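Long-range contacts in enoyl-CoA hydratase subunit II (Geobacillus kaustophilus, PDB 2EJ5), which probably catalyses the hydration of enoyl-CoA thioesters in phenylacetic acid catabolism, as a member of the crotonase-like enoyl-CoA hydratase/isomerase family: residues Tyr7-Gln12 against Asp45-Cys50; Ala33-Ala38 against Ala84-Ala89; Arg49-Thr54 against His91-Pro96. All coordinates share one frame; numbering follows the deposited sequence.

Interaction 1: Tyr7-Gln12 against Asp45-Cys50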
loop_
_atom_site.group_PDB
_atom_site.type_symbol
_atom_site.label_atom_id
_atom_site.label_comp_id
_atom_site.label_asym_id
_atom_site.label_seq_id
_atom_site.Cartn_x
_atom_site.Cartn_y
_atom_site.Cartn_z
ATOM N N TYR A 7 5.599 -27.375 -20.510
ATOM C CA TYR A 7 6.724 -26.953 -19.721
ATOM C C TYR A 7 7.960 -27.216 -20.549
ATOM O O TYR A 7 8.231 -28.356 -20.915
ATOM C CB TYR A 7 6.772 -27.720 -18.396
ATOM C CG TYR A 7 7.918 -27.339 -17.494
ATOM C CD1 TYR A 7 7.868 -26.177 -16.695
ATOM C CD2 TYR A 7 9.053 -28.130 -17.423
ATOM C CE1 TYR A 7 8.932 -25.833 -15.867
ATOM C CE2 TYR A 7 10.116 -27.781 -16.619
ATOM C CZ TYR A 7 10.051 -26.636 -15.828
ATOM O OH TYR A 7 11.117 -26.335 -15.005
ATOM N N GLU A 8 8.687 -26.150 -20.863
ATOM C CA GLU A 8 9.848 -26.229 -21.736
ATOM C C GLU A 8 10.896 -25.251 -21.213
ATOM O O GLU A 8 10.607 -24.070 -21.041
ATOM C CB GLU A 8 9.413 -25.844 -23.151
ATOM C CG GLU A 8 10.363 -26.258 -24.260
ATOM C CD GLU A 8 9.821 -25.920 -25.646
ATOM O OE1 GLU A 8 8.570 -25.924 -25.857
ATOM O OE2 GLU A 8 10.661 -25.645 -26.536
ATOM N N VAL A 9 12.083 -25.748 -20.901
ATOM C CA VAL A 9 13.200 -24.881 -20.584
ATOM C C VAL A 9 13.916 -24.497 -21.907
ATOM O O VAL A 9 14.315 -25.369 -22.692
ATOM C CB VAL A 9 14.172 -25.521 -19.545
ATOM C CG1 VAL A 9 15.362 -24.605 -19.223
ATOM C CG2 VAL A 9 13.434 -25.875 -18.247
ATOM N N LYS A 10 14.009 -23.197 -22.173
ATOM C CA LYS A 10 14.744 -22.684 -23.325
ATOM C C LYS A 10 15.809 -21.726 -22.803
ATOM O O LYS A 10 15.511 -20.644 -22.283
ATOM C CB LYS A 10 13.817 -22.016 -24.317
ATOM C CG LYS A 10 12.898 -23.016 -25.058
ATOM C CD LYS A 10 11.783 -22.345 -25.816
ATOM C CE LYS A 10 12.292 -21.271 -26.744
ATOM N NZ LYS A 10 12.874 -21.794 -28.019
ATOM N N GLY A 11 17.052 -22.175 -22.884
ATOM C CA GLY A 11 18.176 -21.439 -22.344
ATOM C C GLY A 11 18.122 -21.709 -20.864
ATOM O O GLY A 11 18.211 -22.863 -20.440
ATOM N N GLN A 12 17.949 -20.645 -20.078
ATOM C CA GLN A 12 17.724 -20.802 -18.645
ATOM C C GLN A 12 16.372 -20.258 -18.190
ATOM O O GLN A 12 16.207 -19.890 -17.028
ATOM C CB GLN A 12 18.857 -20.184 -17.880
ATOM C CG GLN A 12 20.181 -20.815 -18.307
ATOM C CD GLN A 12 21.240 -20.617 -17.296
ATOM O OE1 GLN A 12 21.542 -21.514 -16.523
ATOM N NE2 GLN A 12 21.811 -19.431 -17.273
ATOM N N ASP A 45 15.287 -26.973 -10.112
ATOM C CA ASP A 45 16.228 -27.037 -11.228
ATOM C C ASP A 45 17.236 -25.880 -11.208
ATOM O O ASP A 45 16.863 -24.725 -11.461
ATOM C CB ASP A 45 15.437 -27.022 -12.529
ATOM C CG ASP A 45 16.290 -27.387 -13.761
ATOM O OD1 ASP A 45 17.539 -27.341 -13.710
ATOM O OD2 ASP A 45 15.685 -27.694 -14.793
ATOM N N PRO A 46 18.532 -26.184 -10.943
ATOM C CA PRO A 46 19.613 -25.197 -10.944
ATOM C C PRO A 46 19.851 -24.540 -12.305
ATOM O O PRO A 46 20.509 -23.494 -12.388
ATOM C CB PRO A 46 20.841 -26.039 -10.566
ATOM C CG PRO A 46 20.510 -27.412 -11.033
ATOM C CD PRO A 46 19.057 -27.540 -10.668
ATOM N N ASN A 47 19.314 -25.129 -13.359
ATOM C CA ASN A 47 19.490 -24.558 -14.679
ATOM C C ASN A 47 18.404 -23.527 -14.993
ATOM O O ASN A 47 18.553 -22.763 -15.929
ATOM C CB ASN A 47 19.521 -25.640 -15.758
ATOM C CG ASN A 47 19.830 -25.076 -17.155
ATOM O OD1 ASN A 47 20.853 -24.399 -17.375
ATOM N ND2 ASN A 47 18.933 -25.327 -18.086
ATOM N N VAL A 48 17.321 -23.523 -14.204
ATOM C CA VAL A 48 16.206 -22.591 -14.403
ATOM C C VAL A 48 16.475 -21.336 -13.572
ATOM O O VAL A 48 16.684 -21.422 -12.357
ATOM C CB VAL A 48 14.822 -23.230 -14.011
ATOM C CG1 VAL A 48 13.671 -22.157 -14.043
ATOM C CG2 VAL A 48 14.485 -24.374 -14.957
ATOM N N ARG A 49 16.541 -20.181 -14.239
ATOM C CA ARG A 49 16.798 -18.915 -13.545
ATOM C C ARG A 49 15.650 -17.914 -13.691
ATOM O O ARG A 49 15.703 -16.848 -13.112
ATOM C CB ARG A 49 18.142 -18.311 -13.983
ATOM C CG ARG A 49 19.370 -19.095 -13.417
ATOM C CD ARG A 49 20.640 -18.724 -14.148
ATOM N NE ARG A 49 21.159 -17.442 -13.677
ATOM C CZ ARG A 49 22.174 -16.806 -14.242
ATOM N NH1 ARG A 49 22.763 -17.335 -15.339
ATOM N NH2 ARG A 49 22.572 -15.632 -13.754
ATOM N N CYS A 50 14.636 -18.250 -14.481
ATOM C CA CYS A 50 13.450 -17.422 -14.640
ATOM C C CYS A 50 12.312 -18.302 -15.057
ATOM O O CYS A 50 12.517 -19.338 -15.719
ATOM C CB CYS A 50 13.650 -16.333 -15.713
ATOM S SG CYS A 50 12.318 -15.047 -15.806
HETATM O O HOH W 1 13.311 -28.107 -15.289
#
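Gln12 and Arg49 provide the backbone tie between the turn after strand 5-10 and the loop that leads into strand 50-55. Arg49 N gives Gln12 O a short, straight hydrogen bond of 2.8 Å (N-H...O 171°). The same oxygen takes a weak second bond from Cys50 N at 3.4 Å. The side chains of Gln12 and Arg49 run side by side, their flat ends 78° apart; beyond them Arg49 NH2 is hydrogen-bonded to Met199 O and Arg49 NE to Thr201 OG1.

A water forms the other polar link: it lies in the plane of the Tyr7 ring, 2.8 Å from Tyr7 OH, and donates to Asp45 OD2. The second carboxylate oxygen, Asp45 OD1, accepts from Asn47 N at 2.9 Å, an Asx turn that reinforces the type I turn from Asp45 to Val48.

Apolar contact rests on the valines. Val9 holds CG2 beside its own backbone N, and this branch meets Val48 CG2 at 3.8 Å. Besides meeting the water, the phenol oxygen Tyr7 OH packs on Val48 CG2 at 3.9 Å.

Strand 13-18 carries the join onward through Ala14, which Val9 and Val48 touch and which pairs with Cys50, while Ala42 of helix 29-44 packs against Tyr7 and Val48.

Interaction 2: Ala33-Ala38 against Ala84-Ala89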
loop_
_atom_site.group_PDB
_atom_site.type_symbol
_atom_site.label_atom_id
_atom_site.label_comp_id
_atom_site.label_asym_id
_atom_site.label_seq_id
_atom_site.Cartn_x
_atom_site.Cartn_y
_atom_site.Cartn_z
ATOM N N ALA A 33 -2.941 -29.297 -10.739
ATOM C CA ALA A 33 -1.925 -30.198 -10.292
ATOM C C ALA A 33 -0.631 -30.106 -11.097
ATOM O O ALA A 33 0.454 -30.268 -10.539
ATOM C CB ALA A 33 -2.462 -31.634 -10.322
ATOM N N GLU A 34 -0.747 -29.914 -12.407
ATOM C CA GLU A 34 0.448 -29.875 -13.275
ATOM C C GLU A 34 1.223 -28.580 -13.043
ATOM O O GLU A 34 2.432 -28.588 -12.965
ATOM C CB GLU A 34 0.067 -30.039 -14.750
ATOM C CG GLU A 34 -0.553 -31.436 -15.041
ATOM C CD GLU A 34 -0.896 -31.661 -16.496
ATOM O OE1 GLU A 34 -1.183 -30.671 -17.210
ATOM O OE2 GLU A 34 -0.890 -32.855 -16.921
ATOM N N VAL A 35 0.504 -27.470 -12.888
ATOM C CA VAL A 35 1.164 -26.181 -12.648
ATOM C C VAL A 35 1.962 -26.250 -11.349
ATOM O O VAL A 35 3.101 -25.798 -11.312
ATOM C CB VAL A 35 0.162 -25.030 -12.667
ATOM C CG1 VAL A 35 0.805 -23.730 -12.085
ATOM C CG2 VAL A 35 -0.352 -24.768 -14.103
ATOM N N THR A 36 1.377 -26.869 -10.310
ATOM C CA THR A 36 2.028 -27.049 -9.009
ATOM C C THR A 36 3.339 -27.791 -9.165
ATOM O O THR A 36 4.390 -27.321 -8.718
ATOM C CB THR A 36 1.103 -27.802 -7.966
ATOM O OG1 THR A 36 -0.105 -27.063 -7.759
ATOM C CG2 THR A 36 1.769 -27.972 -6.612
ATOM N N LYS A 37 3.266 -28.974 -9.767
ATOM C CA LYS A 37 4.447 -29.800 -10.060
ATOM C C LYS A 37 5.535 -29.062 -10.869
ATOM O O LYS A 37 6.716 -29.138 -10.535
ATOM C CB LYS A 37 3.996 -31.062 -10.810
ATOM C CG LYS A 37 5.107 -32.103 -11.011
ATOM C CD LYS A 37 4.508 -33.439 -11.456
ATOM C CE LYS A 37 5.583 -34.495 -11.724
ATOM N NZ LYS A 37 6.457 -34.119 -12.890
ATOM N N ALA A 38 5.114 -28.356 -11.911
ATOM C CA ALA A 38 6.018 -27.626 -12.803
ATOM C C ALA A 38 6.722 -26.500 -12.024
ATOM O O ALA A 38 7.918 -26.305 -12.173
ATOM C CB ALA A 38 5.237 -27.053 -13.956
ATOM N N ALA A 84 -5.077 -24.097 -3.540
ATOM C CA ALA A 84 -4.129 -23.838 -2.440
ATOM C C ALA A 84 -2.706 -24.388 -2.687
ATOM O O ALA A 84 -1.740 -23.633 -2.559
ATOM C CB ALA A 84 -4.706 -24.298 -1.063
ATOM N N PRO A 85 -2.563 -25.674 -3.082
ATOM C CA PRO A 85 -1.210 -26.178 -3.395
ATOM C C PRO A 85 -0.465 -25.415 -4.514
ATOM O O PRO A 85 0.772 -25.238 -4.425
ATOM C CB PRO A 85 -1.462 -27.624 -3.838
ATOM C CG PRO A 85 -2.733 -28.005 -3.183
ATOM C CD PRO A 85 -3.571 -26.746 -3.230
ATOM N N MET A 86 -1.206 -25.002 -5.541
ATOM C CA MET A 86 -0.684 -24.259 -6.687
ATOM C C MET A 86 -0.232 -22.858 -6.242
ATOM O O MET A 86 0.881 -22.432 -6.541
ATOM C CB MET A 86 -1.762 -24.161 -7.774
ATOM C CG MET A 86 -1.266 -23.610 -9.173
ATOM S SD MET A 86 -2.443 -23.251 -10.473
ATOM C CE MET A 86 -3.483 -21.936 -9.797
ATOM N N MET A 87 -1.105 -22.145 -5.536
ATOM C CA MET A 87 -0.768 -20.800 -5.066
ATOM C C MET A 87 0.314 -20.824 -4.012
ATOM O O MET A 87 1.136 -19.911 -3.969
ATOM C CB MET A 87 -2.036 -20.013 -4.625
ATOM C CG MET A 87 -3.143 -19.910 -5.758
ATOM S SD MET A 87 -2.643 -19.302 -7.398
ATOM C CE MET A 87 -2.079 -17.658 -6.955
ATOM N N LYS A 88 0.376 -21.873 -3.186
ATOM C CA LYS A 88 1.476 -21.986 -2.211
ATOM C C LYS A 88 2.792 -22.272 -2.907
ATOM O O LYS A 88 3.827 -21.725 -2.516
ATOM C CB LYS A 88 1.226 -23.075 -1.160
ATOM C CG LYS A 88 0.017 -22.794 -0.296
ATOM C CD LYS A 88 -0.104 -23.826 0.787
ATOM C CE LYS A 88 -1.045 -23.317 1.828
ATOM N NZ LYS A 88 -1.562 -24.451 2.673
ATOM N N ALA A 89 2.764 -23.145 -3.929
ATOM C CA ALA A 89 3.985 -23.390 -4.715
ATOM C C ALA A 89 4.472 -22.076 -5.347
ATOM O O ALA A 89 5.650 -21.763 -5.294
ATOM C CB ALA A 89 3.753 -24.451 -5.821
#
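Where helix 29-44 passes helix 75-92 in the crotonase-like fold, Val35 and Thr36 of the first helix meet Met86 of the second, with Pro85 and Ala89 beside it. The two short segments run roughly parallel, with a crossing angle of 26° and axes 8.5 Å apart at closest approach.

Met86 can be followed outward. Its CB sits 3.3 Å from Thr36 OG1, a close approach of a hydroxyl to a methylene. With CG anti to the backbone N (chi1 -170°), the chain passes on to Val35, and CG lies 3.6 Å from Val35 CG1. SD continues over the same valine, 3.7 Å from Val35 CG1 and 3.8 Å from Val35 CB. At CE the chain bends (chi3 62°) and leaves valine behind. Phe27, from a loop, also packs against the Met86 side chain, while Val35 reaches Leu16 and Leu18 of strand 13-18 and so joins the helix pair to the sheet.

Thr36 is the smaller partner. The hydroxyl of this buried residue is hydrogen-bonded to Asn32 O within its own helix, yet it presses close to the Met86 backbone, with OG1 3.1 Å from Met86 CA. The other branch, Thr36 CG2, touches Pro85 O at 3.6 Å and Ala89 CB at 4.1 Å.

Interaction 3: Arg49-Thr54 against His91-Pro96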
loop_
_atom_site.group_PDB
_atom_site.type_symbol
_atom_site.label_atom_id
_atom_site.label_comp_id
_atom_site.label_asym_id
_atom_site.label_seq_id
_atom_site.Cartn_x
_atom_site.Cartn_y
_atom_site.Cartn_z
ATOM N N ARG A 49 16.541 -20.181 -14.239
ATOM C CA ARG A 49 16.798 -18.915 -13.545
ATOM C C ARG A 49 15.650 -17.914 -13.691
ATOM O O ARG A 49 15.703 -16.848 -13.112
ATOM C CB ARG A 49 18.142 -18.311 -13.983
ATOM C CG ARG A 49 19.370 -19.095 -13.417
ATOM C CD ARG A 49 20.640 -18.724 -14.148
ATOM N NE ARG A 49 21.159 -17.442 -13.677
ATOM C CZ ARG A 49 22.174 -16.806 -14.242
ATOM N NH1 ARG A 49 22.763 -17.335 -15.339
ATOM N NH2 ARG A 49 22.572 -15.632 -13.754
ATOM N N CYS A 50 14.636 -18.250 -14.481
ATOM C CA CYS A 50 13.450 -17.422 -14.640
ATOM C C CYS A 50 12.312 -18.302 -15.057
ATOM O O CYS A 50 12.517 -19.338 -15.719
ATOM C CB CYS A 50 13.650 -16.333 -15.713
ATOM S SG CYS A 50 12.318 -15.047 -15.806
ATOM N N VAL A 51 11.106 -17.920 -14.686
ATOM C CA VAL A 51 9.938 -18.661 -15.134
ATOM C C VAL A 51 9.013 -17.739 -15.864
ATOM O O VAL A 51 8.784 -16.609 -15.435
ATOM C CB VAL A 51 9.161 -19.358 -13.951
ATOM C CG1 VAL A 51 7.914 -20.087 -14.473
ATOM C CG2 VAL A 51 10.068 -20.348 -13.244
ATOM N N VAL A 52 8.464 -18.210 -16.975
ATOM C CA VAL A 52 7.439 -17.445 -17.662
ATOM C C VAL A 52 6.162 -18.250 -17.683
ATOM O O VAL A 52 6.152 -19.385 -18.130
ATOM C CB VAL A 52 7.851 -17.065 -19.127
ATOM C CG1 VAL A 52 6.711 -16.274 -19.859
ATOM C CG2 VAL A 52 9.133 -16.265 -19.121
ATOM N N ILE A 53 5.072 -17.649 -17.238
ATOM C CA ILE A 53 3.735 -18.260 -17.398
ATOM C C ILE A 53 2.960 -17.457 -18.440
ATOM O O ILE A 53 2.854 -16.226 -18.353
ATOM C CB ILE A 53 2.971 -18.247 -16.040
ATOM C CG1 ILE A 53 3.831 -18.930 -14.973
ATOM C CG2 ILE A 53 1.533 -18.778 -16.212
ATOM C CD1 ILE A 53 3.208 -19.072 -13.548
ATOM N N THR A 54 2.428 -18.155 -19.447
ATOM C CA THR A 54 1.669 -17.526 -20.510
ATOM C C THR A 54 0.579 -18.492 -20.956
ATOM O O THR A 54 0.606 -19.661 -20.576
ATOM C CB THR A 54 2.590 -17.136 -21.697
ATOM O OG1 THR A 54 1.899 -16.232 -22.547
ATOM C CG2 THR A 54 3.022 -18.339 -22.500
ATOM N N HIS A 91 3.830 -19.045 -4.399
ATOM C CA HIS A 91 4.144 -18.058 -3.365
ATOM C C HIS A 91 5.501 -18.358 -2.734
ATOM O O HIS A 91 6.224 -17.445 -2.359
ATOM C CB HIS A 91 2.985 -18.031 -2.337
ATOM C CG HIS A 91 3.150 -17.029 -1.243
ATOM N ND1 HIS A 91 3.890 -17.281 -0.114
ATOM C CD2 HIS A 91 2.704 -15.754 -1.120
ATOM C CE1 HIS A 91 3.872 -16.220 0.674
ATOM N NE2 HIS A 91 3.163 -15.279 0.088
ATOM N N HIS A 92 5.874 -19.635 -2.652
ATOM C CA HIS A 92 7.169 -19.992 -2.080
ATOM C C HIS A 92 8.290 -20.107 -3.118
ATOM O O HIS A 92 9.416 -20.216 -2.740
ATOM C CB HIS A 92 7.087 -21.277 -1.237
ATOM C CG HIS A 92 6.160 -21.169 -0.057
ATOM N ND1 HIS A 92 4.791 -21.029 -0.190
ATOM C CD2 HIS A 92 6.402 -21.214 1.277
ATOM C CE1 HIS A 92 4.234 -20.973 1.006
ATOM N NE2 HIS A 92 5.187 -21.091 1.915
ATOM N N LEU A 93 7.975 -20.074 -4.410
ATOM C CA LEU A 93 9.006 -20.134 -5.451
ATOM C C LEU A 93 9.929 -18.907 -5.432
ATOM O O LEU A 93 9.454 -17.766 -5.592
ATOM C CB LEU A 93 8.344 -20.302 -6.833
ATOM C CG LEU A 93 9.200 -20.369 -8.107
ATOM C CD1 LEU A 93 10.249 -21.516 -8.025
ATOM C CD2 LEU A 93 8.303 -20.556 -9.276
ATOM N N GLU A 94 11.236 -19.160 -5.289
ATOM C CA GLU A 94 12.278 -18.134 -5.157
ATOM C C GLU A 94 13.045 -17.886 -6.467
ATOM O O GLU A 94 14.264 -17.653 -6.442
ATOM C CB GLU A 94 13.352 -18.563 -4.158
ATOM C CG GLU A 94 12.961 -19.225 -2.852
ATOM C CD GLU A 94 12.570 -18.226 -1.829
ATOM O OE1 GLU A 94 12.014 -17.238 -2.310
ATOM O OE2 GLU A 94 12.781 -18.388 -0.592
ATOM N N LYS A 95 12.405 -18.079 -7.605
ATOM C CA LYS A 95 12.992 -17.679 -8.876
ATOM C C LYS A 95 12.020 -16.620 -9.358
ATOM O O LYS A 95 10.844 -16.675 -8.965
ATOM C CB LYS A 95 12.993 -18.843 -9.876
ATOM C CG LYS A 95 13.668 -20.171 -9.377
ATOM C CD LYS A 95 15.059 -20.296 -9.839
ATOM C CE LYS A 95 15.772 -21.548 -9.283
ATOM N NZ LYS A 95 15.567 -22.687 -10.226
ATOM N N PRO A 96 12.484 -15.685 -10.220
ATOM C CA PRO A 96 11.535 -14.709 -10.707
ATOM C C PRO A 96 10.526 -15.329 -11.652
ATOM O O PRO A 96 10.858 -16.246 -12.435
ATOM C CB PRO A 96 12.420 -13.636 -11.410
ATOM C CG PRO A 96 13.640 -14.385 -11.890
ATOM C CD PRO A 96 13.849 -15.473 -10.776
#
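Lys95 NZ, at the end of a side chain that passes Arg49, is gripped by three backbone oxygens, Ala42 O, Asp45 O and Val48 O. The contact belongs to a beta-alpha-beta crossover of the crotonase-like fold, in which strand 50-55 is followed by helix 75-92 and then by the parallel strand 97-101. Traced back from NZ, the lysine has a chi2 of -97°, off the staggered positions, which places Lys95 CD 4.3 Å from Arg49 CA. Because Ala42 lies close to the C-terminal end of helix 29-44, the ammonium is probably favoured by the helix dipole as well.

Between the backbones, Val51 N donates to Pro96 O over 2.8 Å (N-H...O 154°). Val51 also pairs with Val98, so this bond is one rung of the parallel ladder and lines up the incoming strand.

Two apolar contacts flank it: Val51 CG2 meets Leu93 CD2 at 4.3 Å, just after the helix ends, and Cys50 SG is 4.2 Å from Pro96 CG. Helix 201-216 covers Pro96 through Ile204, and helix 185-197 touches Cys50 through Leu196 and Ser197. The proline ring lies against Arg49 and Cys50, with the carbonyl oxygen Arg49 O packed 3.3 Å from Pro96 CD.

Overall arrangement
The three contacts trace how successive elements of one crotonase-like domain are fastened together. Interactions 1 and 3 share Arg49 and Cys50, and their centres lie about 10 Å apart; Lys95 of interaction 3 also reaches the turn of interaction 1, through a probable bond to Val48 O. Both bond to the start of the 50-55 region, one through Gln12, just before strand 13-18, the other through Pro96, just before strand 97-101. Interaction 2 lies in the helices, its centre about 12 Å from that of interaction 3 and about 17 Å from that of interaction 1, which it touches where Tyr7 CE1 meets Ala38 O at 3.9 Å. In this family the loop following strand 50-55 usually contributes to the oxyanion hole; none of the three contacts contains a residue known here to be catalytic.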